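Local atomic coordinates of D-methionine transport system permease protein MetI (Escherichia coli, PDB entry 3TUI), a protein that forms the membrane-spanning permease of a bacterial ABC transporter for D-methionine and probably carries the substrate across the inner membrane. Residues L8-T20 with S161-I175. Sequence-based numbering, arbitrary orientation.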
loop_
_atom_site.group_PDB
_atom_site.type_symbol
_atom_site.label_atom_id
_atom_site.label_comp_id
_atom_site.label_asym_id
_atom_site.label_seq_id
_atom_site.Cartn_x
_atom_site.Cartn_y
_atom_site.Cartn_z
ATOM N N LEU A 8 -10.860 -50.098 -22.986
ATOM C CA LEU A 8 -9.435 -49.918 -22.685
ATOM C C LEU A 8 -9.125 -48.491 -22.249
ATOM O O LEU A 8 -8.358 -48.248 -21.306
ATOM C CB LEU A 8 -8.592 -50.307 -23.903
ATOM C CG LEU A 8 -7.074 -50.114 -23.762
ATOM C CD1 LEU A 8 -6.354 -51.376 -23.228
ATOM C CD2 LEU A 8 -6.428 -49.580 -25.064
ATOM N N LEU A 9 -9.731 -47.560 -22.973
ATOM C CA LEU A 9 -9.803 -46.160 -22.591
ATOM C C LEU A 9 -10.216 -45.950 -21.137
ATOM O O LEU A 9 -9.609 -45.177 -20.383
ATOM C CB LEU A 9 -10.816 -45.475 -23.503
ATOM C CG LEU A 9 -10.235 -45.386 -24.901
ATOM C CD1 LEU A 9 -11.216 -44.755 -25.862
ATOM C CD2 LEU A 9 -8.939 -44.591 -24.803
ATOM N N VAL A 10 -11.286 -46.636 -20.774
ATOM C CA VAL A 10 -11.834 -46.559 -19.435
ATOM C C VAL A 10 -10.863 -47.096 -18.377
ATOM O O VAL A 10 -10.869 -46.636 -17.238
ATOM C CB VAL A 10 -13.227 -47.214 -19.393
ATOM C CG1 VAL A 10 -13.805 -47.178 -17.989
ATOM C CG2 VAL A 10 -14.173 -46.450 -20.384
ATOM N N ARG A 11 -9.982 -48.011 -18.739
ATOM C CA ARG A 11 -8.886 -48.265 -17.818
ATOM C C ARG A 11 -8.024 -47.007 -17.706
ATOM O O ARG A 11 -7.803 -46.504 -16.606
ATOM C CB ARG A 11 -8.046 -49.490 -18.219
ATOM C CG ARG A 11 -8.641 -50.798 -17.716
ATOM C CD ARG A 11 -8.382 -51.016 -16.218
ATOM N NE ARG A 11 -8.975 -52.271 -15.761
ATOM C CZ ARG A 11 -10.210 -52.384 -15.272
ATOM N NH1 ARG A 11 -10.978 -51.307 -15.129
ATOM N NH2 ARG A 11 -10.667 -53.574 -14.893
ATOM N N GLY A 12 -7.578 -46.482 -18.844
ATOM C CA GLY A 12 -6.657 -45.353 -18.858
ATOM C C GLY A 12 -7.165 -44.102 -18.156
ATOM O O GLY A 12 -6.469 -43.484 -17.340
ATOM N N VAL A 13 -8.389 -43.717 -18.502
ATOM C CA VAL A 13 -9.089 -42.658 -17.793
ATOM C C VAL A 13 -8.957 -42.926 -16.297
ATOM O O VAL A 13 -8.710 -42.023 -15.512
ATOM C CB VAL A 13 -10.584 -42.580 -18.216
ATOM C CG1 VAL A 13 -11.459 -42.202 -17.030
ATOM C CG2 VAL A 13 -10.785 -41.617 -19.395
ATOM N N TRP A 14 -9.107 -44.179 -15.903
ATOM C CA TRP A 14 -8.923 -44.532 -14.510
ATOM C C TRP A 14 -7.450 -44.526 -14.131
ATOM O O TRP A 14 -7.050 -43.891 -13.162
ATOM C CB TRP A 14 -9.580 -45.881 -14.224
ATOM C CG TRP A 14 -9.422 -46.375 -12.815
ATOM C CD1 TRP A 14 -8.671 -47.444 -12.391
ATOM C CD2 TRP A 14 -10.004 -45.796 -11.636
ATOM N NE1 TRP A 14 -8.775 -47.579 -11.023
ATOM C CE2 TRP A 14 -9.586 -46.577 -10.527
ATOM C CE3 TRP A 14 -10.849 -44.691 -11.401
ATOM C CZ2 TRP A 14 -9.981 -46.291 -9.199
ATOM C CZ3 TRP A 14 -11.247 -44.404 -10.084
ATOM C CH2 TRP A 14 -10.810 -45.203 -9.002
ATOM N N GLU A 15 -6.641 -45.225 -14.916
ATOM C CA GLU A 15 -5.212 -45.342 -14.629
ATOM C C GLU A 15 -4.562 -43.945 -14.638
ATOM O O GLU A 15 -3.513 -43.717 -14.025
ATOM C CB GLU A 15 -4.547 -46.300 -15.630
ATOM C CG GLU A 15 -5.000 -47.774 -15.476
ATOM C CD GLU A 15 -4.164 -48.777 -16.288
ATOM O OE1 GLU A 15 -2.950 -48.930 -16.006
ATOM O OE2 GLU A 15 -4.725 -49.410 -17.209
ATOM N N THR A 16 -5.204 -43.008 -15.330
ATOM C CA THR A 16 -4.777 -41.605 -15.297
ATOM C C THR A 16 -5.187 -40.872 -13.997
ATOM O O THR A 16 -4.365 -40.214 -13.345
ATOM C CB THR A 16 -5.291 -40.816 -16.558
ATOM O OG1 THR A 16 -4.779 -41.413 -17.762
ATOM C CG2 THR A 16 -4.827 -39.376 -16.501
ATOM N N LEU A 17 -6.453 -41.002 -13.624
ATOM C CA LEU A 17 -6.945 -40.340 -12.431
ATOM C C LEU A 17 -6.169 -40.897 -11.249
ATOM O O LEU A 17 -5.771 -40.173 -10.327
ATOM C CB LEU A 17 -8.442 -40.576 -12.290
ATOM C CG LEU A 17 -9.142 -39.533 -13.175
ATOM C CD1 LEU A 17 -10.548 -39.980 -13.600
ATOM C CD2 LEU A 17 -9.153 -38.116 -12.544
ATOM N N ALA A 18 -5.921 -42.201 -11.336
ATOM C CA ALA A 18 -5.190 -42.954 -10.331
ATOM C C ALA A 18 -3.828 -42.328 -10.041
ATOM O O ALA A 18 -3.574 -41.799 -8.943
ATOM C CB ALA A 18 -5.024 -44.385 -10.808
ATOM N N MET A 19 -2.964 -42.406 -11.050
ATOM C CA MET A 19 -1.606 -41.892 -10.994
ATOM C C MET A 19 -1.602 -40.445 -10.503
ATOM O O MET A 19 -0.966 -40.108 -9.493
ATOM C CB MET A 19 -0.994 -41.982 -12.397
ATOM C CG MET A 19 -0.471 -43.366 -12.781
ATOM S SD MET A 19 0.366 -43.418 -14.384
ATOM C CE MET A 19 -1.040 -43.238 -15.495
ATOM N N THR A 20 -2.352 -39.609 -11.224
ATOM C CA THR A 20 -2.363 -38.161 -11.031
ATOM C C THR A 20 -2.740 -37.815 -9.596
ATOM O O THR A 20 -1.971 -37.145 -8.906
ATOM C CB THR A 20 -3.318 -37.467 -12.054
ATOM O OG1 THR A 20 -2.866 -37.732 -13.390
ATOM C CG2 THR A 20 -3.361 -35.957 -11.857
ATOM N N SER A 161 2.032 -37.833 -15.792
ATOM C CA SER A 161 1.536 -39.196 -15.934
ATOM C C SER A 161 1.364 -39.547 -17.416
ATOM O O SER A 161 1.660 -40.666 -17.827
ATOM C CB SER A 161 0.212 -39.411 -15.182
ATOM O OG SER A 161 -0.840 -38.606 -15.691
ATOM N N ALA A 162 0.883 -38.618 -18.231
ATOM C CA ALA A 162 0.833 -38.924 -19.657
ATOM C C ALA A 162 2.222 -39.242 -20.230
ATOM O O ALA A 162 2.394 -40.230 -20.929
ATOM C CB ALA A 162 0.181 -37.800 -20.446
ATOM N N MET A 163 3.223 -38.427 -19.940
ATOM C CA MET A 163 4.541 -38.717 -20.480
ATOM C C MET A 163 5.084 -40.024 -19.888
ATOM O O MET A 163 6.066 -40.578 -20.381
ATOM C CB MET A 163 5.496 -37.545 -20.233
ATOM C CG MET A 163 6.813 -37.511 -21.050
ATOM S SD MET A 163 6.612 -38.162 -22.715
ATOM C CE MET A 163 8.274 -38.055 -23.344
ATOM N N GLY A 164 4.447 -40.512 -18.827
ATOM C CA GLY A 164 4.812 -41.799 -18.253
ATOM C C GLY A 164 4.389 -42.991 -19.109
ATOM O O GLY A 164 4.889 -44.103 -18.926
ATOM N N GLY A 165 3.467 -42.755 -20.045
ATOM C CA GLY A 165 2.973 -43.790 -20.942
ATOM C C GLY A 165 3.860 -44.028 -22.153
ATOM O O GLY A 165 3.557 -44.864 -22.991
ATOM N N ALA A 166 4.932 -43.258 -22.276
ATOM C CA ALA A 166 5.974 -43.597 -23.224
ATOM C C ALA A 166 6.869 -44.638 -22.584
ATOM O O ALA A 166 7.403 -45.498 -23.260
ATOM C CB ALA A 166 6.783 -42.367 -23.631
ATOM N N VAL A 167 7.069 -44.505 -21.280
ATOM C CA VAL A 167 7.876 -45.432 -20.483
ATOM C C VAL A 167 7.040 -46.476 -19.724
ATOM O O VAL A 167 7.478 -46.999 -18.689
ATOM C CB VAL A 167 8.830 -44.718 -19.544
ATOM C CG1 VAL A 167 9.985 -44.145 -20.345
ATOM C CG2 VAL A 167 8.108 -43.645 -18.773
ATOM N N GLY A 168 5.786 -46.636 -20.145
ATOM C CA GLY A 168 4.941 -47.703 -19.644
ATOM C C GLY A 168 4.483 -47.506 -18.218
ATOM O O GLY A 168 4.742 -48.337 -17.350
ATOM N N ALA A 169 3.851 -46.370 -17.957
ATOM C CA ALA A 169 3.126 -46.185 -16.716
ATOM C C ALA A 169 1.703 -46.660 -16.946
ATOM O O ALA A 169 0.922 -46.853 -16.007
ATOM C CB ALA A 169 3.149 -44.723 -16.305
ATOM N N GLY A 170 1.385 -46.867 -18.218
ATOM C CA GLY A 170 0.024 -47.144 -18.609
ATOM C C GLY A 170 -0.729 -45.842 -18.579
ATOM O O GLY A 170 -0.133 -44.776 -18.709
ATOM N N GLY A 171 -2.039 -45.916 -18.397
ATOM C CA GLY A 171 -2.870 -44.727 -18.452
ATOM C C GLY A 171 -3.088 -44.197 -19.863
ATOM O O GLY A 171 -2.545 -44.694 -20.860
ATOM N N LEU A 172 -3.888 -43.151 -19.933
ATOM C CA LEU A 172 -4.305 -42.604 -21.198
ATOM C C LEU A 172 -3.079 -42.184 -22.008
ATOM O O LEU A 172 -3.162 -41.973 -23.238
ATOM C CB LEU A 172 -5.252 -41.429 -20.961
ATOM C CG LEU A 172 -6.632 -41.817 -20.413
ATOM C CD1 LEU A 172 -7.406 -40.591 -19.950
ATOM C CD2 LEU A 172 -7.434 -42.652 -21.407
ATOM N N GLY A 173 -1.945 -42.064 -21.312
ATOM C CA GLY A 173 -0.714 -41.633 -21.944
ATOM C C GLY A 173 -0.136 -42.760 -22.771
ATOM O O GLY A 173 0.397 -42.564 -23.870
ATOM N N GLN A 174 -0.241 -43.962 -22.220
ATOM C CA GLN A 174 0.210 -45.151 -22.911
ATOM C C GLN A 174 -0.653 -45.276 -24.171
ATOM O O GLN A 174 -0.141 -45.341 -25.295
ATOM C CB GLN A 174 0.100 -46.374 -21.982
ATOM C CG GLN A 174 1.045 -47.530 -22.329
ATOM C CD GLN A 174 0.693 -48.849 -21.643
ATOM O OE1 GLN A 174 -0.375 -49.000 -21.040
ATOM N NE2 GLN A 174 1.610 -49.804 -21.717
ATOM N N ILE A 175 -1.966 -45.255 -23.982
ATOM C CA ILE A 175 -2.857 -45.360 -25.113
ATOM C C ILE A 175 -2.602 -44.377 -26.230
ATOM O O ILE A 175 -2.913 -44.658 -27.383
ATOM C CB ILE A 175 -4.316 -45.250 -24.702
ATOM C CG1 ILE A 175 -4.693 -46.441 -23.821
ATOM C CG2 ILE A 175 -5.223 -45.182 -25.928
ATOM C CD1 ILE A 175 -5.980 -46.209 -23.011
#
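Leu-172 lays its CG over one face of the Gly-12–Val-13 peptide, 3.3 Å from Gly-12 C. Thr-16 OG1 rises above that same face to donate to Gly-12 O (2.7 Å), lying 51° out of the carbonyl plane. A second flat group, the Glu-15 carboxylate, turns a face to Gly-171 N, which lies 4.1 Å from its CD. The case illustrates how one hydroxyl can tie a helix to the backbone of a neighbouring segment: turned beside its own backbone N, OG1 also accepts Leu-172 N at 2.9 Å, nearly straight at 163°. The side chain of Leu-172 sits as a knob among Leu-9, Gly-12, Val-13 and Thr-16, its branches running alongside Val-13. A valine in place of Thr-16 would probably leave Leu-172 N without its acceptor and break the link to Gly-12 O. Further along, Ile-175 crosses Leu-9 and slides past Leu-8. At the other end Met-19 sets SD 3.6 Å from Ala-169 CB, and the bend at its last torsion brings CE beside Gly-170 O and Gly-171 CA, while helix 89-112 packs on the same methionine. Nothing beyond hydrogen projects from Gly-12 or Gly-171, whose CA atoms come within 3.9 Å; helices 8-20 and 171-175 cross at 135° with axes 7.5 Å apart. This is a single knob-into-hole contact beside a close glycine-glycine approach, where the glycine-rich turn 168-171 leads into the next helix, near the predicted periplasmic end of an ABC type-1 transmembrane domain.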